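Local coordinates for protein polyprenyl synthetase (Zymomonas mobilis subsp. mobilis, PDB 4KKM) that probably elongates allylic diphosphates with isopentenyl diphosphate, as a metal-dependent trans-prenyltransferase of the FPP/GGPP synthase family, at residues B[41-46]-B[59-64]; B[230-235]-B[296-301]; B[247-252]-B[273-278]. All coordinates share one frame; numbering follows the deposited sequence.

Overall arrangement
The chain is largely helical, and the centres of its three contacts all lie about 17 to 20 Å from the centre of the chain. Interaction 1, which joins helices 24-45 and 54-64, lies on the opposite side of the chain's centre from the other two, its centre about 33 Å from that of interaction 2 and about 34 Å from that of interaction 3. Interactions 2 and 3 share the long helix 226-253 at different points along it, and their nearest atoms are about 14 Å apart. Interaction 3 is the one near the metal region: the side chain of Asp248 sits about 12 Å from the bound calcium ion, which Asp108 and Asp114 hold. Interactions 1 and 2 lie away from that site.

Interaction 1: B[41-46]-B[59-64]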
loop_
_atom_site.group_PDB
_atom_site.type_symbol
_atom_site.label_atom_id
_atom_site.label_comp_id
_atom_site.label_asym_id
_atom_site.label_seq_id
_atom_site.Cartn_x
_atom_site.Cartn_y
_atom_site.Cartn_z
ATOM N N LEU B 41 -8.038 13.016 13.646
ATOM C CA LEU B 41 -8.492 12.032 12.673
ATOM C C LEU B 41 -7.690 10.725 12.743
ATOM O O LEU B 41 -8.262 9.634 12.670
ATOM C CB LEU B 41 -8.467 12.637 11.261
ATOM C CG LEU B 41 -9.511 13.733 11.032
ATOM C CD1 LEU B 41 -9.265 14.466 9.718
ATOM C CD2 LEU B 41 -10.913 13.145 11.065
ATOM N N PHE B 42 -6.373 10.833 12.890
ATOM C CA PHE B 42 -5.538 9.642 13.014
ATOM C C PHE B 42 -5.868 8.882 14.294
ATOM O O PHE B 42 -5.946 7.654 14.292
ATOM C CB PHE B 42 -4.048 9.999 12.989
ATOM C CG PHE B 42 -3.420 9.927 11.620
ATOM C CD1 PHE B 42 -3.427 8.745 10.898
ATOM C CD2 PHE B 42 -2.808 11.041 11.068
ATOM C CE1 PHE B 42 -2.837 8.676 9.644
ATOM C CE2 PHE B 42 -2.214 10.978 9.821
ATOM C CZ PHE B 42 -2.233 9.794 9.106
ATOM N N ALA B 43 -6.070 9.620 15.383
ATOM C CA ALA B 43 -6.377 9.015 16.675
ATOM C C ALA B 43 -7.657 8.198 16.590
ATOM O O ALA B 43 -7.736 7.095 17.126
ATOM C CB ALA B 43 -6.504 10.089 17.756
ATOM N N GLU B 44 -8.652 8.745 15.896
ATOM C CA GLU B 44 -9.939 8.085 15.727
ATOM C C GLU B 44 -9.853 6.884 14.790
ATOM O O GLU B 44 -10.587 5.905 14.945
ATOM C CB GLU B 44 -10.967 9.084 15.195
ATOM C CG GLU B 44 -12.361 8.517 14.998
ATOM C CD GLU B 44 -13.380 9.592 14.659
ATOM O OE1 GLU B 44 -13.012 10.570 13.969
ATOM O OE2 GLU B 44 -14.546 9.465 15.095
ATOM N N GLN B 45 -8.955 6.973 13.815
ATOM C CA GLN B 45 -8.776 5.928 12.819
ATOM C C GLN B 45 -7.977 4.749 13.369
ATOM O O GLN B 45 -7.984 3.658 12.793
ATOM C CB GLN B 45 -8.057 6.503 11.592
ATOM C CG GLN B 45 -8.171 5.658 10.341
ATOM C CD GLN B 45 -9.579 5.627 9.795
ATOM O OE1 GLN B 45 -10.258 6.651 9.745
ATOM N NE2 GLN B 45 -10.034 4.446 9.396
ATOM N N LEU B 46 -7.286 4.966 14.486
ATOM C CA LEU B 46 -6.354 3.957 14.994
ATOM C C LEU B 46 -6.611 3.541 16.441
ATOM O O LEU B 46 -5.741 3.715 17.297
ATOM C CB LEU B 46 -4.911 4.455 14.854
ATOM C CG LEU B 46 -4.443 4.775 13.425
ATOM C CD1 LEU B 46 -3.105 5.492 13.434
ATOM C CD2 LEU B 46 -4.347 3.516 12.590
ATOM N N ALA B 59 2.611 1.627 17.218
ATOM C CA ALA B 59 3.668 2.103 16.326
ATOM C C ALA B 59 3.103 3.014 15.238
ATOM O O ALA B 59 3.693 4.051 14.905
ATOM C CB ALA B 59 4.426 0.915 15.696
ATOM N N MET B 60 1.959 2.628 14.688
ATOM C CA MET B 60 1.293 3.447 13.678
ATOM C C MET B 60 0.914 4.803 14.268
ATOM O O MET B 60 1.114 5.845 13.640
ATOM C CB MET B 60 0.051 2.736 13.127
ATOM C CG MET B 60 0.355 1.467 12.321
ATOM S SD MET B 60 -1.119 0.489 11.951
ATOM C CE MET B 60 -1.856 1.457 10.613
ATOM N N ARG B 61 0.374 4.783 15.482
ATOM C CA ARG B 61 -0.035 6.017 16.143
ATOM C C ARG B 61 1.170 6.892 16.466
ATOM O O ARG B 61 1.136 8.109 16.288
ATOM C CB ARG B 61 -0.823 5.702 17.420
ATOM C CG ARG B 61 -2.211 5.131 17.160
ATOM C CD ARG B 61 -2.860 4.593 18.434
ATOM N NE ARG B 61 -3.146 5.657 19.394
ATOM C CZ ARG B 61 -4.278 6.357 19.431
ATOM N NH1 ARG B 61 -5.250 6.109 18.563
ATOM N NH2 ARG B 61 -4.437 7.315 20.338
ATOM N N TYR B 62 2.231 6.262 16.961
ATOM C CA TYR B 62 3.452 6.987 17.285
ATOM C C TYR B 62 3.991 7.739 16.070
ATOM O O TYR B 62 4.433 8.885 16.178
ATOM C CB TYR B 62 4.514 6.027 17.818
ATOM C CG TYR B 62 5.836 6.695 18.097
ATOM C CD1 TYR B 62 6.051 7.383 19.287
ATOM C CD2 TYR B 62 6.873 6.636 17.177
ATOM C CE1 TYR B 62 7.259 7.994 19.547
ATOM C CE2 TYR B 62 8.079 7.245 17.426
ATOM C CZ TYR B 62 8.269 7.919 18.613
ATOM O OH TYR B 62 9.475 8.527 18.863
ATOM N N ALA B 63 3.956 7.091 14.912
ATOM C CA ALA B 63 4.474 7.690 13.684
ATOM C C ALA B 63 3.539 8.757 13.140
ATOM O O ALA B 63 3.990 9.819 12.712
ATOM C CB ALA B 63 4.686 6.614 12.624
ATOM N N ALA B 64 2.241 8.464 13.146
ATOM C CA ALA B 64 1.248 9.316 12.484
ATOM C C ALA B 64 0.764 10.503 13.315
ATOM O O ALA B 64 0.409 11.545 12.761
ATOM C CB ALA B 64 0.060 8.481 12.029
HETATM O O HOH W 1 -7.553 7.606 20.492
#
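Arg61 provides the polar part of this contact, reaching across to the carbonyls at the end of helix 24-45. Its NH1 donates to Leu46 O at 2.8 Å, with an N-H...O angle of 145°, and more weakly to Ala43 O at 3.0 Å. The two bonds differ in shape: Ala43 O lies in the guanidinium plane, at its edge, whereas Leu46 O is tilted from that plane and receives NH1 from above its carbonyl plane, 54° out of it. A bend in the arginine chain (chi3 66°) turns the guanidinium toward these two oxygens. The other terminal nitrogen, NH2, donates to a water 3.1 Å away, and this water in turn donates weakly to Ala43 O.

Leu46 is the first residue to leave helical geometry, and the arginine therefore gathers carbonyls at a helix C-terminus. In the mainly helical isoprenoid synthase fold, this ties the end of the first modelled helix to the second. The C-terminal end of helix 54-64 is treated in a similar way, since Arg70 bonds Ala64 O.

The aromatic part is a CH-pi contact. Ala64 CB stands over the Phe42 ring, 3.6 Å from its centroid and almost on the ring normal, so the methyl is nearly equidistant from all six ring carbons. Phe42 also touches Cys99 of helix 87-109.

Aliphatic packing completes the contact. Leu46 and the arginine stem slide past each other in opposite directions, bringing Leu46 CB within 3.6 Å of Arg61 CG. Leu46 crosses Met60 at about a right angle, its CD2 meeting Met60 CE at 3.8 Å. Lys174 of the second subunit packs on both Leu46 and Met60.

Interaction 2: B[230-235]-B[296-301]; sequences DRLKAY and AHLSVF
Arg231 NH1 reaches from the helix into the loop, bonded directly to His297 O and bridged by a water to Ala296 O. The water accepts from Arg231 NH1 at 2.9 Å, donates to Ala296 O, and lies at the edge of the guanidinium, in its plane.

At His297, the direct bond from Arg231 NH1 to His297 O is also 2.9 Å long; the oxygen is nearly in the guanidinium plane, but the nitrogen stands above the carbonyl plane, 48° out of it. The arginine chain is extended from CG to NE, and this carries it past the helix surface to the loop carbonyl. The His297 ring is laid on the helix: Ala234 CB sits over its centre, 3.5 Å from the centroid, in a CH-pi contact. Its NE2 is hydrogen-bonded to Asp238, one turn further along, which, with the methyl over its face, holds the ring's rotation.

Leu298 sets off away from the helix, but its two methyls come back to it. CD1 meets Tyr235 CD2 at 3.7 Å, and CD2 crosses to Leu232 CD2 at 4.0 Å. Ser299 OG is 2.6 Å from the same water, drawing it into a three-partner junction. Val300 then covers one guanidinium face, with CG1 3.4 Å from Arg231 CZ. Phe301 closes the segment, its CE2 touching Leu232 CD2.

Two successive type I turns, Ala296-Ser299 and Leu298-Phe301, shape this loop between helices 280-296 and 306-314. Beneath it, Leu232 packs on helix 208-221, while Tyr235 OH is hydrogen-bonded to Leu308 O, so helix 306-314 flanks the same stretch of helix 226-253.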
loop_
_atom_site.group_PDB
_atom_site.type_symbol
_atom_site.label_atom_id
_atom_site.label_comp_id
_atom_site.label_asym_id
_atom_site.label_seq_id
_atom_site.Cartn_x
_atom_site.Cartn_y
_atom_site.Cartn_z
ATOM N N ASP B 230 -4.916 20.804 -14.691
ATOM C CA ASP B 230 -3.560 21.022 -15.174
ATOM C C ASP B 230 -2.868 22.210 -14.498
ATOM O O ASP B 230 -1.692 22.129 -14.160
ATOM C CB ASP B 230 -3.547 21.187 -16.696
ATOM C CG ASP B 230 -3.750 19.874 -17.424
ATOM O OD1 ASP B 230 -3.622 18.810 -16.782
ATOM O OD2 ASP B 230 -4.034 19.903 -18.638
ATOM N N ARG B 231 -3.594 23.309 -14.314
ATOM C CA ARG B 231 -3.051 24.458 -13.597
ATOM C C ARG B 231 -2.624 24.078 -12.178
ATOM O O ARG B 231 -1.544 24.461 -11.716
ATOM C CB ARG B 231 -4.074 25.589 -13.533
ATOM C CG ARG B 231 -4.252 26.354 -14.831
ATOM C CD ARG B 231 -5.312 27.427 -14.666
ATOM N NE ARG B 231 -5.363 28.319 -15.819
ATOM C CZ ARG B 231 -4.598 29.397 -15.966
ATOM N NH1 ARG B 231 -3.716 29.728 -15.031
ATOM N NH2 ARG B 231 -4.721 30.147 -17.050
ATOM N N LEU B 232 -3.481 23.331 -11.492
ATOM C CA LEU B 232 -3.182 22.888 -10.132
ATOM C C LEU B 232 -1.993 21.924 -10.094
ATOM O O LEU B 232 -1.122 22.041 -9.237
ATOM C CB LEU B 232 -4.422 22.260 -9.485
ATOM C CG LEU B 232 -5.577 23.256 -9.320
ATOM C CD1 LEU B 232 -6.805 22.603 -8.699
ATOM C CD2 LEU B 232 -5.121 24.445 -8.496
ATOM N N LYS B 233 -1.942 20.978 -11.023
ATOM C CA LYS B 233 -0.797 20.068 -11.061
ATOM C C LYS B 233 0.496 20.812 -11.410
ATOM O O LYS B 233 1.577 20.457 -10.936
ATOM C CB LYS B 233 -1.044 18.892 -12.013
ATOM C CG LYS B 233 -2.132 17.936 -11.525
ATOM C CD LYS B 233 -2.143 16.632 -12.313
ATOM C CE LYS B 233 -1.091 15.657 -11.788
ATOM N NZ LYS B 233 -1.182 14.331 -12.463
ATOM N N ALA B 234 0.377 21.854 -12.224
ATOM C CA ALA B 234 1.527 22.684 -12.568
ATOM C C ALA B 234 2.042 23.449 -11.344
ATOM O O ALA B 234 3.248 23.630 -11.174
ATOM C CB ALA B 234 1.165 23.658 -13.698
ATOM N N TYR B 235 1.122 23.912 -10.502
ATOM C CA TYR B 235 1.501 24.555 -9.246
ATOM C C TYR B 235 2.292 23.579 -8.384
ATOM O O TYR B 235 3.327 23.938 -7.817
ATOM C CB TYR B 235 0.262 25.048 -8.494
ATOM C CG TYR B 235 0.483 25.405 -7.030
ATOM C CD1 TYR B 235 0.483 24.419 -6.043
ATOM C CD2 TYR B 235 0.653 26.731 -6.630
ATOM C CE1 TYR B 235 0.670 24.732 -4.706
ATOM C CE2 TYR B 235 0.844 27.056 -5.284
ATOM C CZ TYR B 235 0.848 26.046 -4.327
ATOM O OH TYR B 235 1.028 26.340 -2.990
ATOM N N ALA B 296 1.633 31.998 -10.516
ATOM C CA ALA B 296 1.033 32.423 -11.780
ATOM C C ALA B 296 -0.004 31.428 -12.312
ATOM O O ALA B 296 -0.956 31.825 -12.981
ATOM C CB ALA B 296 2.113 32.707 -12.834
ATOM N N HIS B 297 0.172 30.143 -12.000
ATOM C CA HIS B 297 -0.801 29.126 -12.402
ATOM C C HIS B 297 -2.169 29.396 -11.774
ATOM O O HIS B 297 -3.195 28.962 -12.296
ATOM C CB HIS B 297 -0.323 27.708 -12.047
ATOM C CG HIS B 297 0.946 27.303 -12.733
ATOM N ND1 HIS B 297 1.105 27.350 -14.100
ATOM C CD2 HIS B 297 2.119 26.837 -12.236
ATOM C CE1 HIS B 297 2.321 26.941 -14.418
ATOM N NE2 HIS B 297 2.956 26.622 -13.303
ATOM N N LEU B 298 -2.173 30.131 -10.663
ATOM C CA LEU B 298 -3.386 30.380 -9.889
ATOM C C LEU B 298 -4.036 31.713 -10.247
ATOM O O LEU B 298 -4.973 32.147 -9.581
ATOM C CB LEU B 298 -3.070 30.368 -8.390
ATOM C CG LEU B 298 -2.359 29.129 -7.840
ATOM C CD1 LEU B 298 -2.030 29.325 -6.369
ATOM C CD2 LEU B 298 -3.213 27.890 -8.039
ATOM N N SER B 299 -3.533 32.366 -11.289
ATOM C CA SER B 299 -4.019 33.697 -11.659
ATOM C C SER B 299 -5.515 33.732 -11.988
ATOM O O SER B 299 -6.142 34.790 -11.929
ATOM C CB SER B 299 -3.213 34.262 -12.828
ATOM O OG SER B 299 -3.307 33.414 -13.956
ATOM N N VAL B 300 -6.086 32.580 -12.323
ATOM C CA VAL B 300 -7.502 32.516 -12.668
ATOM C C VAL B 300 -8.412 32.425 -11.443
ATOM O O VAL B 300 -9.630 32.495 -11.572
ATOM C CB VAL B 300 -7.811 31.348 -13.631
ATOM C CG1 VAL B 300 -7.078 31.547 -14.960
ATOM C CG2 VAL B 300 -7.458 30.009 -12.987
ATOM N N PHE B 301 -7.824 32.273 -10.259
ATOM C CA PHE B 301 -8.615 32.224 -9.033
ATOM C C PHE B 301 -8.574 33.552 -8.289
ATOM O O PHE B 301 -7.595 34.295 -8.372
ATOM C CB PHE B 301 -8.127 31.110 -8.098
ATOM C CG PHE B 301 -8.095 29.752 -8.732
ATOM C CD1 PHE B 301 -9.270 29.060 -8.979
ATOM C CD2 PHE B 301 -6.891 29.162 -9.075
ATOM C CE1 PHE B 301 -9.244 27.806 -9.567
ATOM C CE2 PHE B 301 -6.856 27.906 -9.659
ATOM C CZ PHE B 301 -8.036 27.227 -9.905
HETATM O O HOH W 2 -1.919 31.977 -15.583
#

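Interaction 3: B[247-252]-B[273-278]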
loop_
_atom_site.group_PDB
_atom_site.type_symbol
_atom_site.label_atom_id
_atom_site.label_comp_id
_atom_site.label_asym_id
_atom_site.label_seq_id
_atom_site.Cartn_x
_atom_site.Cartn_y
_atom_site.Cartn_z
ATOM N N ASP B 247 15.597 22.807 -0.066
ATOM C CA ASP B 247 16.127 21.762 0.809
ATOM C C ASP B 247 17.606 21.500 0.552
ATOM O O ASP B 247 18.375 21.338 1.496
ATOM C CB ASP B 247 15.322 20.464 0.682
ATOM C CG ASP B 247 13.978 20.544 1.380
ATOM O OD1 ASP B 247 13.773 21.501 2.158
ATOM O OD2 ASP B 247 13.130 19.653 1.161
ATOM N N ASP B 248 17.997 21.453 -0.720
ATOM C CA ASP B 248 19.406 21.306 -1.085
ATOM C C ASP B 248 20.219 22.469 -0.520
ATOM O O ASP B 248 21.359 22.293 -0.089
ATOM C CB ASP B 248 19.584 21.231 -2.605
ATOM C CG ASP B 248 19.146 19.898 -3.181
ATOM O OD1 ASP B 248 18.783 18.995 -2.402
ATOM O OD2 ASP B 248 19.173 19.746 -4.420
ATOM N N LEU B 249 19.620 23.656 -0.517
ATOM C CA LEU B 249 20.271 24.839 0.038
ATOM C C LEU B 249 20.392 24.767 1.562
ATOM O O LEU B 249 21.485 24.924 2.105
ATOM C CB LEU B 249 19.523 26.111 -0.371
ATOM C CG LEU B 249 19.554 26.501 -1.851
ATOM C CD1 LEU B 249 18.738 27.770 -2.090
ATOM C CD2 LEU B 249 20.985 26.673 -2.343
ATOM N N ILE B 250 19.266 24.542 2.240
ATOM C CA ILE B 250 19.220 24.447 3.702
ATOM C C ILE B 250 20.240 23.451 4.261
ATOM O O ILE B 250 21.017 23.783 5.160
ATOM C CB ILE B 250 17.807 24.046 4.203
ATOM C CG1 ILE B 250 16.864 25.252 4.199
ATOM C CG2 ILE B 250 17.873 23.447 5.604
ATOM C CD1 ILE B 250 15.469 24.953 4.739
ATOM N N ASP B 251 20.235 22.236 3.719
ATOM C CA ASP B 251 21.102 21.174 4.215
ATOM C C ASP B 251 22.579 21.529 4.068
ATOM O O ASP B 251 23.407 21.143 4.898
ATOM C CB ASP B 251 20.795 19.858 3.498
ATOM C CG ASP B 251 19.397 19.344 3.798
ATOM O OD1 ASP B 251 18.745 19.885 4.720
ATOM O OD2 ASP B 251 18.954 18.394 3.119
ATOM N N ALA B 252 22.897 22.276 3.018
ATOM C CA ALA B 252 24.272 22.684 2.755
ATOM C C ALA B 252 24.760 23.732 3.754
ATOM O O ALA B 252 25.950 23.799 4.060
ATOM C CB ALA B 252 24.398 23.207 1.341
ATOM N N THR B 273 23.358 17.207 -6.420
ATOM C CA THR B 273 22.153 17.895 -5.974
ATOM C C THR B 273 21.911 19.084 -6.890
ATOM O O THR B 273 22.753 19.412 -7.723
ATOM C CB THR B 273 22.306 18.442 -4.546
ATOM O OG1 THR B 273 23.345 19.431 -4.527
ATOM C CG2 THR B 273 22.652 17.327 -3.573
ATOM N N PHE B 274 20.768 19.740 -6.734
ATOM C CA PHE B 274 20.515 20.949 -7.506
ATOM C C PHE B 274 21.568 22.013 -7.209
ATOM O O PHE B 274 21.974 22.767 -8.096
ATOM C CB PHE B 274 19.101 21.475 -7.258
ATOM C CG PHE B 274 18.037 20.623 -7.879
ATOM C CD1 PHE B 274 17.846 20.635 -9.253
ATOM C CD2 PHE B 274 17.237 19.803 -7.100
ATOM C CE1 PHE B 274 16.879 19.840 -9.841
ATOM C CE2 PHE B 274 16.262 19.012 -7.682
ATOM C CZ PHE B 274 16.084 19.032 -9.057
ATOM N N LEU B 275 22.035 22.045 -5.965
ATOM C CA LEU B 275 23.041 23.021 -5.568
ATOM C C LEU B 275 24.386 22.727 -6.220
ATOM O O LEU B 275 25.027 23.626 -6.761
ATOM C CB LEU B 275 23.199 23.058 -4.048
ATOM C CG LEU B 275 24.370 23.926 -3.582
ATOM C CD1 LEU B 275 24.125 25.392 -3.924
ATOM C CD2 LEU B 275 24.616 23.746 -2.103
ATOM N N SER B 276 24.810 21.466 -6.166
ATOM C CA SER B 276 26.098 21.083 -6.733
ATOM C C SER B 276 26.121 21.304 -8.240
ATOM O O SER B 276 27.136 21.719 -8.795
ATOM C CB SER B 276 26.448 19.625 -6.406
ATOM O OG SER B 276 25.537 18.720 -7.009
ATOM N N LEU B 277 24.997 21.029 -8.892
ATOM C CA LEU B 277 24.907 21.135 -10.346
ATOM C C LEU B 277 24.692 22.563 -10.844
ATOM O O LEU B 277 25.369 23.003 -11.768
ATOM C CB LEU B 277 23.809 20.219 -10.891
ATOM C CG LEU B 277 24.091 18.722 -10.713
ATOM C CD1 LEU B 277 22.928 17.889 -11.233
ATOM C CD2 LEU B 277 25.380 18.333 -11.407
ATOM N N LEU B 278 23.756 23.284 -10.235
ATOM C CA LEU B 278 23.420 24.633 -10.693
ATOM C C LEU B 278 24.361 25.704 -10.146
ATOM O O LEU B 278 24.549 26.756 -10.762
ATOM C CB LEU B 278 21.983 24.990 -10.306
ATOM C CG LEU B 278 20.829 24.131 -10.830
ATOM C CD1 LEU B 278 19.511 24.603 -10.229
ATOM C CD2 LEU B 278 20.763 24.143 -12.350
#
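Asp248 faces Phe274 and Thr273 from helix 226-253, in a sequence that fits the second aspartate-rich DDxxD motif of the trans-prenyltransferases: Asp247, Asp248 and Asp251. In relatives this motif binds magnesium ions that coordinate the diphosphate of the substrate. Here Asp248 makes a protein contact about 12 Å from the calcium ion in this apo structure, consistent with a place at the margin of the metal region.

Followed outward, the side chain leaves the backbone with CG anti to the carbonyl carbon (chi1 -74°). CB comes no closer than 4.3 Å to Leu275 CB. CG passes Thr273 CB at 3.7 Å, the two side chains sliding past each other in opposite directions. OD1 turns back along its own helix to bond Gln244 NE2. OD2 makes the main link: it accepts from Phe274 N at 2.8 Å, on its anti side and 29° out of the carboxylate plane. The same oxygen lies at the edge of the Phe274 ring, 3.3 Å from CD2. Phe274 opens the short helix 274-278, so this bond fastens the carboxylate to the first turn of that helix. The ring is buried among Leu241 and Ile245 of helix 226-253 and residues of helix 196-206.

The two helices run roughly perpendicular, and Leu275 points toward helix 226-253, its two methyls parting. CD1 crosses to Leu249 CD2 at 3.7 Å, while CD2 approaches the poorly ordered Ala252.

Helix 274-278 starts with a capping box. Thr273 OG1 accepts from Ser276 N at 3.0 Å, and in the return bond Thr273 N points almost straight at Ser276 OG, 2.7 Å away with an N-H...O angle of 176°.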